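Local coordinates for protein N-(5'-phosphoribosyl)anthranilate isomerase (Pyrococcus furiosus, PDB 4AAJ) that catalyses the isomerisation of N-(5-phospho-beta-D-ribosyl)anthranilate to 1-(2-carboxyphenylamino)-1-deoxy-D-ribulose 5-phosphate, the third step from chorismate to tryptophan, at residues S52-P57 / G204-G209; E63-S68 / E89-Q94; E83-I88 / K112-F117. One frame throughout, in Å; residues are numbered along the deposited sequence.

Contact 1: residues S52-P57 / G204-G209; sequences SKRRIP and GVEKYG. With SO4 (sulfate ion), chain C.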
ATOM      1  N   SER A  52     -14.230  -3.734   4.035  1.00 34.05           N
ATOM      2  CA  SER A  52     -13.240  -4.656   3.527  1.00 34.77           C
ATOM      3  C   SER A  52     -13.312  -5.941   4.330  1.00 33.99           C
ATOM      4  O   SER A  52     -13.509  -5.904   5.546  1.00 33.50           O
ATOM      5  CB  SER A  52     -11.846  -4.042   3.690  1.00 35.02           C
ATOM      6  OG  SER A  52     -10.833  -5.013   3.499  1.00 34.63           O
ATOM      7  N   LYS A  53     -13.140  -7.060   3.638  1.00 34.62           N
ATOM      8  CA  LYS A  53     -13.050  -8.384   4.252  1.00 37.95           C
ATOM      9  C   LYS A  53     -11.812  -8.519   5.132  1.00 37.05           C
ATOM     10  O   LYS A  53     -11.728  -9.438   5.951  1.00 36.21           O
ATOM     11  CB  LYS A  53     -12.980  -9.459   3.165  1.00 41.27           C
ATOM     12  CG  LYS A  53     -14.303  -9.724   2.460  1.00 47.27           C
ATOM     13  CD  LYS A  53     -14.087 -10.538   1.195  1.00 50.05           C
ATOM     14  CE  LYS A  53     -15.408 -10.838   0.506  1.00 52.96           C
ATOM     15  NZ  LYS A  53     -15.187 -11.439  -0.837  1.00 57.42           N
ATOM     16  N   ARG A  54     -10.845  -7.621   4.931  1.00 34.93           N
ATOM     17  CA  ARG A  54      -9.606  -7.633   5.711  1.00 34.46           C
ATOM     18  C   ARG A  54      -9.662  -6.773   6.960  1.00 32.27           C
ATOM     19  O   ARG A  54      -8.683  -6.737   7.711  1.00 32.65           O
ATOM     20  CB  ARG A  54      -8.409  -7.192   4.856  1.00 36.51           C
ATOM     21  CG  ARG A  54      -8.147  -8.003   3.592  1.00 41.21           C
ATOM     22  CD  ARG A  54      -8.180  -9.503   3.815  1.00 45.34           C
ATOM     23  NE  ARG A  54      -7.057  -9.974   4.625  1.00 49.52           N
ATOM     24  CZ  ARG A  54      -6.872 -11.242   4.982  1.00 50.56           C
ATOM     25  NH1 ARG A  54      -7.740 -12.174   4.602  1.00 52.57           N
ATOM     26  NH2 ARG A  54      -5.817 -11.577   5.717  1.00 50.56           N
ATOM     27  N   ARG A  55     -10.776  -6.068   7.186  1.00 29.66           N
ATOM     28  CA  ARG A  55     -10.907  -5.168   8.339  1.00 29.94           C
ATOM     29  C   ARG A  55     -10.684  -5.901   9.658  1.00 29.04           C
ATOM     30  O   ARG A  55     -11.107  -7.059   9.819  1.00 30.12           O
ATOM     31  CB  ARG A  55     -12.264  -4.462   8.392  1.00 29.66           C
ATOM     32  CG  ARG A  55     -13.431  -5.384   8.737  1.00 33.39           C
ATOM     33  CD  ARG A  55     -14.753  -4.635   8.734  1.00 32.55           C
ATOM     34  NE  ARG A  55     -14.744  -3.486   9.635  1.00 35.21           N
ATOM     35  CZ  ARG A  55     -15.394  -2.351   9.392  1.00 35.07           C
ATOM     36  NH1 ARG A  55     -16.097  -2.223   8.268  1.00 36.59           N
ATOM     37  NH2 ARG A  55     -15.341  -1.351  10.262  1.00 33.06           N
ATOM     38  N   ILE A  56      -9.985  -5.225  10.557  1.00 27.61           N
ATOM     39  CA  ILE A  56      -9.770  -5.704  11.935  1.00 28.12           C
ATOM     40  C   ILE A  56     -10.107  -4.625  12.972  1.00 27.40           C
ATOM     41  O   ILE A  56     -10.085  -3.417  12.682  1.00 27.54           O
ATOM     42  CB  ILE A  56      -8.338  -6.266  12.138  1.00 27.30           C
ATOM     43  CG1 ILE A  56      -7.282  -5.140  12.043  1.00 26.59           C
ATOM     44  CG2 ILE A  56      -8.047  -7.403  11.166  1.00 26.96           C
ATOM     45  CD1 ILE A  56      -5.868  -5.602  12.350  1.00 27.05           C
ATOM     46  N   PRO A  57     -10.455  -5.043  14.214  1.00 26.99           N
ATOM     47  CA  PRO A  57     -10.710  -4.111  15.290  1.00 28.39           C
ATOM     48  C   PRO A  57      -9.425  -3.369  15.687  1.00 26.65           C
ATOM     49  O   PRO A  57      -8.328  -3.866  15.401  1.00 28.52           O
ATOM     50  CB  PRO A  57     -11.177  -5.015  16.454  1.00 28.47           C
ATOM     51  CG  PRO A  57     -11.470  -6.342  15.856  1.00 29.45           C
ATOM     52  CD  PRO A  57     -10.664  -6.453  14.604  1.00 29.32           C
ATOM     53  N   GLY A 204      -3.080 -12.092  -3.787  1.00 45.42           N
ATOM     54  CA  GLY A 204      -2.151 -12.883  -4.591  1.00 45.52           C
ATOM     55  C   GLY A 204      -1.264 -13.843  -3.821  1.00 47.12           C
ATOM     56  O   GLY A 204      -0.758 -14.815  -4.391  1.00 47.32           O
ATOM     57  N   VAL A 205      -1.070 -13.574  -2.531  1.00 45.70           N
ATOM     58  CA  VAL A 205      -0.263 -14.443  -1.666  1.00 44.82           C
ATOM     59  C   VAL A 205      -1.101 -15.157  -0.589  1.00 45.01           C
ATOM     60  O   VAL A 205      -0.572 -15.610   0.433  1.00 46.59           O
ATOM     61  CB  VAL A 205       0.947 -13.692  -1.053  1.00 43.84           C
ATOM     62  CG1 VAL A 205       1.944 -13.322  -2.140  1.00 43.04           C
ATOM     63  CG2 VAL A 205       0.508 -12.456  -0.275  1.00 41.56           C
ATOM     64  N   GLU A 206      -2.407 -15.263  -0.836  1.00 46.99           N
ATOM     65  CA  GLU A 206      -3.357 -15.831   0.122  1.00 48.79           C
ATOM     66  C   GLU A 206      -3.897 -17.191  -0.313  1.00 53.44           C
ATOM     67  O   GLU A 206      -3.910 -17.513  -1.504  1.00 50.93           O
ATOM     68  CB  GLU A 206      -4.553 -14.897   0.308  1.00 48.93           C
ATOM     69  CG  GLU A 206      -4.345 -13.754   1.283  1.00 49.53           C
ATOM     70  CD  GLU A 206      -5.594 -12.908   1.459  1.00 50.22           C
ATOM     71  OE1 GLU A 206      -6.661 -13.301   0.942  1.00 52.95           O
ATOM     72  OE2 GLU A 206      -5.518 -11.846   2.117  1.00 50.29           O
ATOM     73  N   LYS A 207      -4.345 -17.967   0.675  1.00 54.04           N
ATOM     74  CA  LYS A 207      -5.128 -19.189   0.469  1.00 58.15           C
ATOM     75  C   LYS A 207      -6.153 -19.304   1.588  1.00 57.42           C
ATOM     76  O   LYS A 207      -5.790 -19.324   2.768  1.00 58.49           O
ATOM     77  CB  LYS A 207      -4.242 -20.437   0.434  1.00 57.91           C
ATOM     78  CG  LYS A 207      -3.694 -20.771  -0.948  1.00 59.81           C
ATOM     79  CD  LYS A 207      -3.366 -22.249  -1.102  1.00 59.82           C
ATOM     80  CE  LYS A 207      -2.025 -22.607  -0.478  1.00 63.38           C
ATOM     81  NZ  LYS A 207      -1.555 -23.954  -0.909  1.00 67.04           N
ATOM     82  N   TYR A 208      -7.427 -19.365   1.207  1.00 58.88           N
ATOM     83  CA  TYR A 208      -8.556 -19.407   2.151  1.00 60.81           C
ATOM     84  C   TYR A 208      -8.623 -18.167   3.063  1.00 59.62           C
ATOM     85  O   TYR A 208      -9.019 -18.256   4.234  1.00 58.83           O
ATOM     86  CB  TYR A 208      -8.552 -20.705   2.978  1.00 65.27           C
ATOM     87  CG  TYR A 208      -8.396 -21.982   2.170  1.00 68.66           C
ATOM     88  CD1 TYR A 208      -9.512 -22.659   1.671  1.00 70.61           C
ATOM     89  CD2 TYR A 208      -7.131 -22.519   1.915  1.00 70.08           C
ATOM     90  CE1 TYR A 208      -9.371 -23.828   0.938  1.00 72.96           C
ATOM     91  CE2 TYR A 208      -6.979 -23.686   1.184  1.00 72.64           C
ATOM     92  CZ  TYR A 208      -8.100 -24.337   0.698  1.00 74.61           C
ATOM     93  OH  TYR A 208      -7.946 -25.495  -0.027  1.00 77.92           O
ATOM     94  N   GLY A 209      -8.236 -17.015   2.513  1.00 59.12           N
ATOM     95  CA  GLY A 209      -8.254 -15.740   3.240  1.00 57.45           C
ATOM     96  C   GLY A 209      -7.175 -15.584   4.299  1.00 56.02           C
ATOM     97  O   GLY A 209      -7.322 -14.786   5.231  1.00 56.40           O
TER
HETATM   98  S   SO4 C1208     -11.562  -6.797   0.373  1.00 75.40           S
HETATM   99  O1  SO4 C1208     -11.124  -5.382   0.412  1.00 75.33           O
HETATM  100  O2  SO4 C1208     -10.620  -7.618   1.169  1.00 77.46           O
HETATM  101  O3  SO4 C1208     -11.568  -7.282  -1.025  1.00 75.70           O
HETATM  102  O4  SO4 C1208     -12.930  -6.900   0.940  1.00 69.38           O

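Contact 2: residues E63-S68 / E89-Q94; sequences EIIENS and ERTGAQ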
ATOM      1  N   GLU A  63      -2.106  -4.613  18.494  1.00 29.40           N
ATOM      2  CA  GLU A  63      -1.256  -5.799  18.719  1.00 32.11           C
ATOM      3  C   GLU A  63      -0.266  -6.054  17.592  1.00 31.32           C
ATOM      4  O   GLU A  63       0.892  -6.404  17.835  1.00 30.80           O
ATOM      5  CB  GLU A  63      -2.106  -7.046  18.869  1.00 33.63           C
ATOM      6  CG  GLU A  63      -2.933  -7.072  20.131  1.00 34.57           C
ATOM      7  CD  GLU A  63      -3.873  -8.258  20.192  1.00 35.35           C
ATOM      8  OE1 GLU A  63      -3.723  -9.211  19.391  1.00 36.88           O
ATOM      9  OE2 GLU A  63      -4.761  -8.237  21.063  1.00 38.70           O
ATOM     10  N   ILE A  64      -0.727  -5.902  16.356  1.00 28.82           N
ATOM     11  CA  ILE A  64       0.132  -6.170  15.200  1.00 27.48           C
ATOM     12  C   ILE A  64       1.217  -5.098  15.131  1.00 28.11           C
ATOM     13  O   ILE A  64       2.404  -5.432  14.944  1.00 29.17           O
ATOM     14  CB  ILE A  64      -0.682  -6.274  13.895  1.00 28.85           C
ATOM     15  CG1 ILE A  64      -1.374  -7.644  13.826  1.00 28.36           C
ATOM     16  CG2 ILE A  64       0.205  -6.135  12.666  1.00 28.50           C
ATOM     17  CD1 ILE A  64      -2.615  -7.668  12.955  1.00 29.56           C
ATOM     18  N   ILE A  65       0.817  -3.840  15.307  1.00 26.15           N
ATOM     19  CA  ILE A  65       1.745  -2.692  15.274  1.00 27.12           C
ATOM     20  C   ILE A  65       2.817  -2.796  16.370  1.00 28.83           C
ATOM     21  O   ILE A  65       4.012  -2.624  16.098  1.00 28.40           O
ATOM     22  CB  ILE A  65       0.985  -1.351  15.363  1.00 27.51           C
ATOM     23  CG1 ILE A  65       0.149  -1.155  14.078  1.00 28.25           C
ATOM     24  CG2 ILE A  65       1.936  -0.183  15.624  1.00 28.27           C
ATOM     25  CD1 ILE A  65      -0.843  -0.006  14.139  1.00 27.25           C
ATOM     26  N   GLU A  66       2.392  -3.074  17.599  1.00 28.67           N
ATOM     27  CA  GLU A  66       3.332  -3.102  18.718  1.00 30.39           C
ATOM     28  C   GLU A  66       4.334  -4.258  18.656  1.00 30.18           C
ATOM     29  O   GLU A  66       5.391  -4.187  19.305  1.00 31.71           O
ATOM     30  CB  GLU A  66       2.586  -3.111  20.056  1.00 31.15           C
ATOM     31  CG  GLU A  66       1.978  -4.464  20.394  1.00 31.72           C
ATOM     32  CD  GLU A  66       1.084  -4.442  21.615  1.00 34.24           C
ATOM     33  OE1 GLU A  66       1.097  -3.435  22.360  1.00 33.06           O
ATOM     34  OE2 GLU A  66       0.374  -5.460  21.822  1.00 34.54           O
ATOM     35  N   ASN A  67       4.009  -5.316  17.914  1.00 26.84           N
ATOM     36  CA  ASN A  67       4.849  -6.517  17.864  1.00 29.29           C
ATOM     37  C   ASN A  67       5.688  -6.660  16.595  1.00 29.85           C
ATOM     38  O   ASN A  67       6.464  -7.609  16.447  1.00 30.19           O
ATOM     39  CB  ASN A  67       3.979  -7.756  18.050  1.00 30.52           C
ATOM     40  CG  ASN A  67       3.505  -7.904  19.474  1.00 33.28           C
ATOM     41  OD1 ASN A  67       2.305  -7.810  19.773  1.00 33.17           O
ATOM     42  ND2 ASN A  67       4.450  -8.099  20.376  1.00 29.17           N
ATOM     43  N   SER A  68       5.520  -5.722  15.668  1.00 27.85           N
ATOM     44  CA  SER A  68       6.128  -5.877  14.363  1.00 28.52           C
ATOM     45  C   SER A  68       7.564  -5.346  14.269  1.00 28.23           C
ATOM     46  O   SER A  68       7.880  -4.278  14.778  1.00 30.65           O
ATOM     47  CB  SER A  68       5.263  -5.199  13.302  1.00 28.84           C
ATOM     48  OG  SER A  68       5.800  -5.418  12.013  1.00 29.41           O
ATOM     49  N   GLU A  89      -4.013   7.499  17.165  1.00 34.14           N
ATOM     50  CA  GLU A  89      -3.874   7.536  18.624  1.00 37.80           C
ATOM     51  C   GLU A  89      -4.228   6.200  19.257  1.00 37.51           C
ATOM     52  O   GLU A  89      -3.506   5.680  20.122  1.00 38.49           O
ATOM     53  CB  GLU A  89      -4.748   8.642  19.212  1.00 40.24           C
ATOM     54  CG  GLU A  89      -4.183  10.033  19.019  1.00 43.65           C
ATOM     55  CD  GLU A  89      -5.109  11.131  19.507  1.00 46.52           C
ATOM     56  OE1 GLU A  89      -6.064  10.842  20.266  1.00 49.46           O
ATOM     57  OE2 GLU A  89      -4.876  12.298  19.132  1.00 48.91           O
ATOM     58  N   ARG A  90      -5.337   5.629  18.796  1.00 36.12           N
ATOM     59  CA  ARG A  90      -5.824   4.371  19.321  1.00 36.88           C
ATOM     60  C   ARG A  90      -4.940   3.180  18.938  1.00 35.28           C
ATOM     61  O   ARG A  90      -4.920   2.199  19.655  1.00 37.61           O
ATOM     62  CB  ARG A  90      -7.302   4.141  18.921  1.00 36.26           C
ATOM     63  CG  ARG A  90      -8.275   5.104  19.589  1.00 39.96           C
ATOM     64  CD  ARG A  90      -9.600   5.218  18.838  1.00 42.91           C
ATOM     65  NE  ARG A  90     -10.448   6.308  19.340  1.00 45.16           N
ATOM     66  CZ  ARG A  90     -11.442   6.869  18.651  1.00 46.18           C
ATOM     67  NH1 ARG A  90     -11.717   6.466  17.418  1.00 46.26           N
ATOM     68  NH2 ARG A  90     -12.154   7.853  19.183  1.00 48.32           N
ATOM     69  N   THR A  91      -4.177   3.269  17.840  1.00 32.90           N
ATOM     70  CA  THR A  91      -3.363   2.131  17.398  1.00 29.35           C
ATOM     71  C   THR A  91      -1.841   2.248  17.582  1.00 28.90           C
ATOM     72  O   THR A  91      -1.148   1.232  17.527  1.00 31.99           O
ATOM     73  CB  THR A  91      -3.559   1.805  15.906  1.00 28.61           C
ATOM     74  OG1 THR A  91      -3.199   2.963  15.127  1.00 29.74           O
ATOM     75  CG2 THR A  91      -5.012   1.377  15.614  1.00 29.29           C
ATOM     76  N   GLY A  92      -1.347   3.471  17.755  1.00 30.22           N
ATOM     77  CA  GLY A  92       0.097   3.740  17.808  1.00 30.68           C
ATOM     78  C   GLY A  92       0.788   3.655  16.447  1.00 31.01           C
ATOM     79  O   GLY A  92       2.018   3.536  16.366  1.00 30.21           O
ATOM     80  N   ALA A  93       0.010   3.748  15.370  1.00 28.70           N
ATOM     81  CA  ALA A  93       0.560   3.622  14.014  1.00 26.87           C
ATOM     82  C   ALA A  93       1.570   4.728  13.730  1.00 26.32           C
ATOM     83  O   ALA A  93       1.372   5.880  14.131  1.00 28.84           O
ATOM     84  CB  ALA A  93      -0.564   3.688  12.973  1.00 25.65           C
ATOM     85  N   GLN A  94       2.631   4.374  13.011  1.00 26.13           N
ATOM     86  CA  GLN A  94       3.614   5.373  12.565  1.00 28.72           C
ATOM     87  C   GLN A  94       3.605   5.539  11.047  1.00 28.73           C
ATOM     88  O   GLN A  94       4.276   6.442  10.492  1.00 27.58           O
ATOM     89  CB  GLN A  94       5.006   4.983  13.046  1.00 32.08           C
ATOM     90  CG  GLN A  94       5.162   5.076  14.553  1.00 37.13           C
ATOM     91  CD  GLN A  94       6.522   4.598  15.006  1.00 41.40           C
ATOM     92  OE1 GLN A  94       6.814   3.409  14.958  1.00 48.57           O
ATOM     93  NE2 GLN A  94       7.363   5.525  15.441  1.00 46.10           N
TER

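Contact 3: residues E83-I88 / K112-F117; sequences EWAMAI and KEFGVF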
ATOM      1  N   GLU A  83     -11.127  11.423  12.259  1.00 38.00           N
ATOM      2  CA  GLU A  83     -11.184   9.970  12.407  1.00 36.18           C
ATOM      3  C   GLU A  83      -9.805   9.339  12.193  1.00 32.09           C
ATOM      4  O   GLU A  83      -9.486   8.380  12.863  1.00 30.02           O
ATOM      5  CB  GLU A  83     -12.270   9.280  11.560  1.00 38.19           C
ATOM      6  CG  GLU A  83     -12.271   9.605  10.080  1.00 42.41           C
ATOM      7  CD  GLU A  83     -13.440   8.965   9.330  1.00 45.41           C
ATOM      8  OE1 GLU A  83     -14.106   8.059   9.889  1.00 47.81           O
ATOM      9  OE2 GLU A  83     -13.693   9.367   8.174  1.00 48.43           O
ATOM     10  N   TRP A  84      -9.014   9.884  11.275  1.00 33.16           N
ATOM     11  CA  TRP A  84      -7.602   9.484  11.133  1.00 31.48           C
ATOM     12  C   TRP A  84      -6.805   9.695  12.395  1.00 32.82           C
ATOM     13  O   TRP A  84      -6.128   8.777  12.866  1.00 31.61           O
ATOM     14  CB  TRP A  84      -6.951  10.198   9.957  1.00 30.23           C
ATOM     15  CG  TRP A  84      -7.105   9.425   8.681  1.00 29.74           C
ATOM     16  CD1 TRP A  84      -7.887   9.746   7.573  1.00 29.51           C
ATOM     17  CD2 TRP A  84      -6.470   8.151   8.353  1.00 27.71           C
ATOM     18  NE1 TRP A  84      -7.775   8.786   6.600  1.00 28.70           N
ATOM     19  CE2 TRP A  84      -6.933   7.794   7.009  1.00 27.55           C
ATOM     20  CE3 TRP A  84      -5.569   7.303   9.012  1.00 27.35           C
ATOM     21  CZ2 TRP A  84      -6.512   6.635   6.370  1.00 26.42           C
ATOM     22  CZ3 TRP A  84      -5.155   6.140   8.350  1.00 26.52           C
ATOM     23  CH2 TRP A  84      -5.616   5.812   7.068  1.00 24.74           C
ATOM     24  N   ALA A  85      -6.901  10.897  12.960  1.00 33.59           N
ATOM     25  CA  ALA A  85      -6.197  11.245  14.202  1.00 35.69           C
ATOM     26  C   ALA A  85      -6.528  10.241  15.294  1.00 34.16           C
ATOM     27  O   ALA A  85      -5.645   9.675  15.931  1.00 33.11           O
ATOM     28  CB  ALA A  85      -6.561  12.656  14.643  1.00 36.80           C
ATOM     29  N   MET A  86      -7.817   9.990  15.488  1.00 36.20           N
ATOM     30  CA  MET A  86      -8.242   9.057  16.512  1.00 35.48           C
ATOM     31  C   MET A  86      -7.780   7.630  16.252  1.00 34.39           C
ATOM     32  O   MET A  86      -7.411   6.931  17.180  1.00 31.60           O
ATOM     33  CB  MET A  86      -9.761   9.141  16.728  1.00 39.84           C
ATOM     34  CG  MET A  86     -10.226  10.477  17.312  1.00 44.91           C
ATOM     35  SD  MET A  86      -9.161  11.186  18.594  1.00 52.77           S
ATOM     36  CE  MET A  86      -9.382  10.037  19.957  1.00 53.17           C
ATOM     37  N   ALA A  87      -7.777   7.198  14.987  1.00 32.46           N
ATOM     38  CA  ALA A  87      -7.297   5.864  14.663  1.00 29.82           C
ATOM     39  C   ALA A  87      -5.802   5.710  14.966  1.00 27.81           C
ATOM     40  O   ALA A  87      -5.369   4.676  15.461  1.00 26.52           O
ATOM     41  CB  ALA A  87      -7.579   5.522  13.200  1.00 30.91           C
ATOM     42  N   ILE A  88      -5.038   6.742  14.645  1.00 30.43           N
ATOM     43  CA  ILE A  88      -3.591   6.749  14.882  1.00 31.33           C
ATOM     44  C   ILE A  88      -3.318   6.664  16.391  1.00 31.43           C
ATOM     45  O   ILE A  88      -2.532   5.813  16.830  1.00 32.32           O
ATOM     46  CB  ILE A  88      -2.929   7.994  14.243  1.00 31.13           C
ATOM     47  CG1 ILE A  88      -3.020   7.923  12.714  1.00 30.25           C
ATOM     48  CG2 ILE A  88      -1.460   8.123  14.660  1.00 31.33           C
ATOM     49  CD1 ILE A  88      -2.732   9.243  12.023  1.00 31.65           C
ATOM     50  N   LYS A 112       2.322  16.575  10.484  1.00 44.03           N
ATOM     51  CA  LYS A 112       2.906  17.511  11.449  1.00 46.43           C
ATOM     52  C   LYS A 112       2.582  17.111  12.879  1.00 44.60           C
ATOM     53  O   LYS A 112       3.487  16.976  13.706  1.00 45.34           O
ATOM     54  CB  LYS A 112       2.457  18.952  11.179  1.00 48.04           C
ATOM     55  CG  LYS A 112       2.770  19.469   9.781  1.00 55.44           C
ATOM     56  CD  LYS A 112       4.240  19.305   9.412  1.00 58.67           C
ATOM     57  CE  LYS A 112       4.473  19.527   7.922  1.00 60.54           C
ATOM     58  NZ  LYS A 112       3.989  20.859   7.458  1.00 63.59           N
ATOM     59  N   GLU A 113       1.297  16.901  13.157  1.00 41.55           N
ATOM     60  CA  GLU A 113       0.836  16.585  14.507  1.00 41.31           C
ATOM     61  C   GLU A 113       1.331  15.233  15.002  1.00 41.26           C
ATOM     62  O   GLU A 113       1.673  15.088  16.175  1.00 43.53           O
ATOM     63  CB  GLU A 113      -0.696  16.663  14.582  1.00 43.77           C
ATOM     64  CG  GLU A 113      -1.288  16.350  15.949  1.00 45.15           C
ATOM     65  CD  GLU A 113      -2.764  16.695  16.062  1.00 48.01           C
ATOM     66  OE1 GLU A 113      -3.362  17.155  15.066  1.00 50.48           O
ATOM     67  OE2 GLU A 113      -3.332  16.501  17.155  1.00 50.23           O
ATOM     68  N   PHE A 114       1.379  14.245  14.112  1.00 37.95           N
ATOM     69  CA  PHE A 114       1.661  12.873  14.520  1.00 36.89           C
ATOM     70  C   PHE A 114       3.005  12.320  14.039  1.00 36.68           C
ATOM     71  O   PHE A 114       3.461  11.292  14.527  1.00 39.08           O
ATOM     72  CB  PHE A 114       0.518  11.950  14.093  1.00 37.80           C
ATOM     73  CG  PHE A 114      -0.780  12.248  14.786  1.00 39.27           C
ATOM     74  CD1 PHE A 114      -0.959  11.917  16.129  1.00 41.73           C
ATOM     75  CD2 PHE A 114      -1.811  12.881  14.111  1.00 37.75           C
ATOM     76  CE1 PHE A 114      -2.153  12.203  16.774  1.00 39.90           C
ATOM     77  CE2 PHE A 114      -3.008  13.160  14.743  1.00 40.49           C
ATOM     78  CZ  PHE A 114      -3.178  12.824  16.079  1.00 39.92           C
ATOM     79  N   GLY A 115       3.631  12.992  13.080  1.00 36.32           N
ATOM     80  CA  GLY A 115       4.888  12.507  12.514  1.00 35.15           C
ATOM     81  C   GLY A 115       4.757  11.184  11.776  1.00 34.93           C
ATOM     82  O   GLY A 115       5.735  10.452  11.627  1.00 35.72           O
ATOM     83  N   VAL A 116       3.544  10.864  11.326  1.00 32.08           N
ATOM     84  CA  VAL A 116       3.318   9.646  10.551  1.00 30.10           C
ATOM     85  C   VAL A 116       3.878   9.758   9.139  1.00 30.15           C
ATOM     86  O   VAL A 116       3.892  10.846   8.551  1.00 29.97           O
ATOM     87  CB  VAL A 116       1.824   9.240  10.475  1.00 30.37           C
ATOM     88  CG1 VAL A 116       1.328   8.745  11.828  1.00 32.78           C
ATOM     89  CG2 VAL A 116       0.950  10.380   9.955  1.00 30.05           C
ATOM     90  N   PHE A 117       4.378   8.639   8.630  1.00 26.86           N
ATOM     91  CA  PHE A 117       4.725   8.495   7.218  1.00 29.18           C
ATOM     92  C   PHE A 117       3.436   8.195   6.455  1.00 29.32           C
ATOM     93  O   PHE A 117       2.712   7.277   6.817  1.00 29.69           O
ATOM     94  CB  PHE A 117       5.704   7.337   7.071  1.00 29.23           C
ATOM     95  CG  PHE A 117       6.164   7.079   5.659  1.00 31.36           C
ATOM     96  CD1 PHE A 117       5.334   6.434   4.737  1.00 30.83           C
ATOM     97  CD2 PHE A 117       7.456   7.434   5.266  1.00 32.88           C
ATOM     98  CE1 PHE A 117       5.761   6.176   3.441  1.00 31.91           C
ATOM     99  CE2 PHE A 117       7.896   7.168   3.969  1.00 34.25           C
ATOM    100  CZ  PHE A 117       7.054   6.539   3.059  1.00 33.69           C
TER

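Contact 1: residues S52-P57 / G204-G209
Two successive bends in the Arg54 side chain, at chi2 (-47°) and chi3 (-69°), turn its guanidinium group toward Glu206 and Gly209, although the side chain does not set out in that direction. The glutamate reaches back from the opposite side with its chain extended beyond CG. Arg54 is held in two different ways. At the edge of the guanidinium, and in its plane, Arg54 NH1 donates a nearly straight hydrogen bond of 2.7 Å to Gly209 O, arriving from above the plane of that carbonyl. Over one face, above its centre, lies Glu206 OE2, 3.3 Å from Arg54 NH1: a salt bridge of charge alone, since no N-H points at the oxygen, and the two flat groups are inclined 43° to each other. The same OE2 also pairs with Lys211, so it has two positively charged partners, which would probably favour the ionised carboxylate. Gly27 O accepts from Arg54 NE and helps to fix the rotation of the group.

The backbone before Arg54 is shaped by an ST turn, in which Ser52 OG accepts from Arg54 N at 3.0 Å. A sulfate, probably from the crystallisation liquor, sits at this turn: Lys53 N donates to its O4 at 2.7 Å and Ser52 OG to its O1 at 3.1 Å.

Both loops lie at the C-terminal ends of the TIM-barrel strands, the end that carries the active site in this fold. The contact joins the loop between strand 43-47 and helix 58-67 to the small antiparallel hairpin of 206-207 and 210-211, between strand 198-201 and helix 213-225.

Contact 2: residues E63-S68 / E89-Q94
Ile65 lays its branched side chain against the turn that ends helix 81-91, meeting Thr91, Gly92 and Ala93 in succession. Ile65 CD1 does most of the touching: it lies 3.7 Å from Thr91 CB, 3.6 Å from Thr91 O and 3.9 Å from the methyl CB of Ala93. On the other branch, Ile65 CG2 rests 3.8 Å from Gly92 O. CG1 stands anti to the carbonyl carbon of Ile65 (chi1 -67°), which sends CD1 to Thr91 and Ala93 while CG2 lies against the carbonyls of Thr91 and Gly92. The contact is therefore one of van der Waals packing.

In the next shell, Thr91 OG1 turns back to its own helix and bonds to Ala87 O, while Thr91 CB faces the isoleucine. It also accepts a weak bond from Ala93 N, spanning the turn. Gly92 leaves the helix with positive phi, a conformation that suits glycine.

Further out, Arg62 donates to Arg90 O, a second tie between the helices. Helices 58-67 and 81-91 are consecutive outer helices of the TIM barrel, meeting where the chain leaves the second for strand 95-98. Strand 72-76, which connects them, lies beneath: its Val72 touches Ile65, and its Leu74 touches both Thr91 and Ala93.

Contact 3: residues E83-I88 / K112-F117
Aromatic-aliphatic packing joins Phe114 to two residues one turn apart on helix 81-91, Ala85 and Ile88. The far side of the ring meets the alanine, with Phe114 CE2 3.6 Å from Ala85 CB and CZ almost as near. At the other side of the ring, Phe114 CD1 lies 4.1 Å from Ile88 CG2. Both methyl groups approach the ring obliquely. With CG anti to its carbonyl carbon (chi1 -65°), Phe114 swings its ring across to helix 81-91. One face of the ring is partly covered from within its own helix by Glu113 CG, 3.8 Å above the plane and offset toward the rim. Replacing Phe114 with an alanine takes away the whole ring, which would probably open a gap between the helices and leave Ala85 CB and one side of Ile88 CG2 without their partner.

In a TIM barrel each helix on the outside of the sheet is flanked by the next, and this contact joins two such neighbours, helices 81-91 and 104-114, near the C-terminal end of the latter. Gly115, with positive phi, ends that helix and lets the chain turn into strand 117-123.

Purely aliphatic packing continues on the barrel side of the ring. Ile88 and Val116 reach toward each other tip to tip, Ile88 CG2 standing 4.0 Å from Val116 CG1, and Ile88 CD1 meets the same methyl at 4.1 Å. Ile88 also touches Ile96 of strand 95-98, which lies between strands 72-76 and 117-123 in the barrel wall.

Contacts 2 and 3 are consecutive helix-to-helix joints on the outside of the barrel and share helix 81-91, which packs against helices 58-67 and 104-114 respectively. Their centres are about 12 Å apart, and their segments alternate along the chain. Gln94 O probably accepts a hydrogen bond from Phe117 N, linking the residue before strand 95-98 to the start of strand 117-123. Contact 1 lies about 19 Å from contact 2 and about 24 Å from contact 3, centre to centre, and its segments bracket both in sequence; Ile56 CD1 touches Ile64 CD1 at 3.9 Å. It sits at the C-terminal strand ends of this monomeric barrel, contacts 2 and 3 toward the N-terminal ends, where helices give way to the next strand.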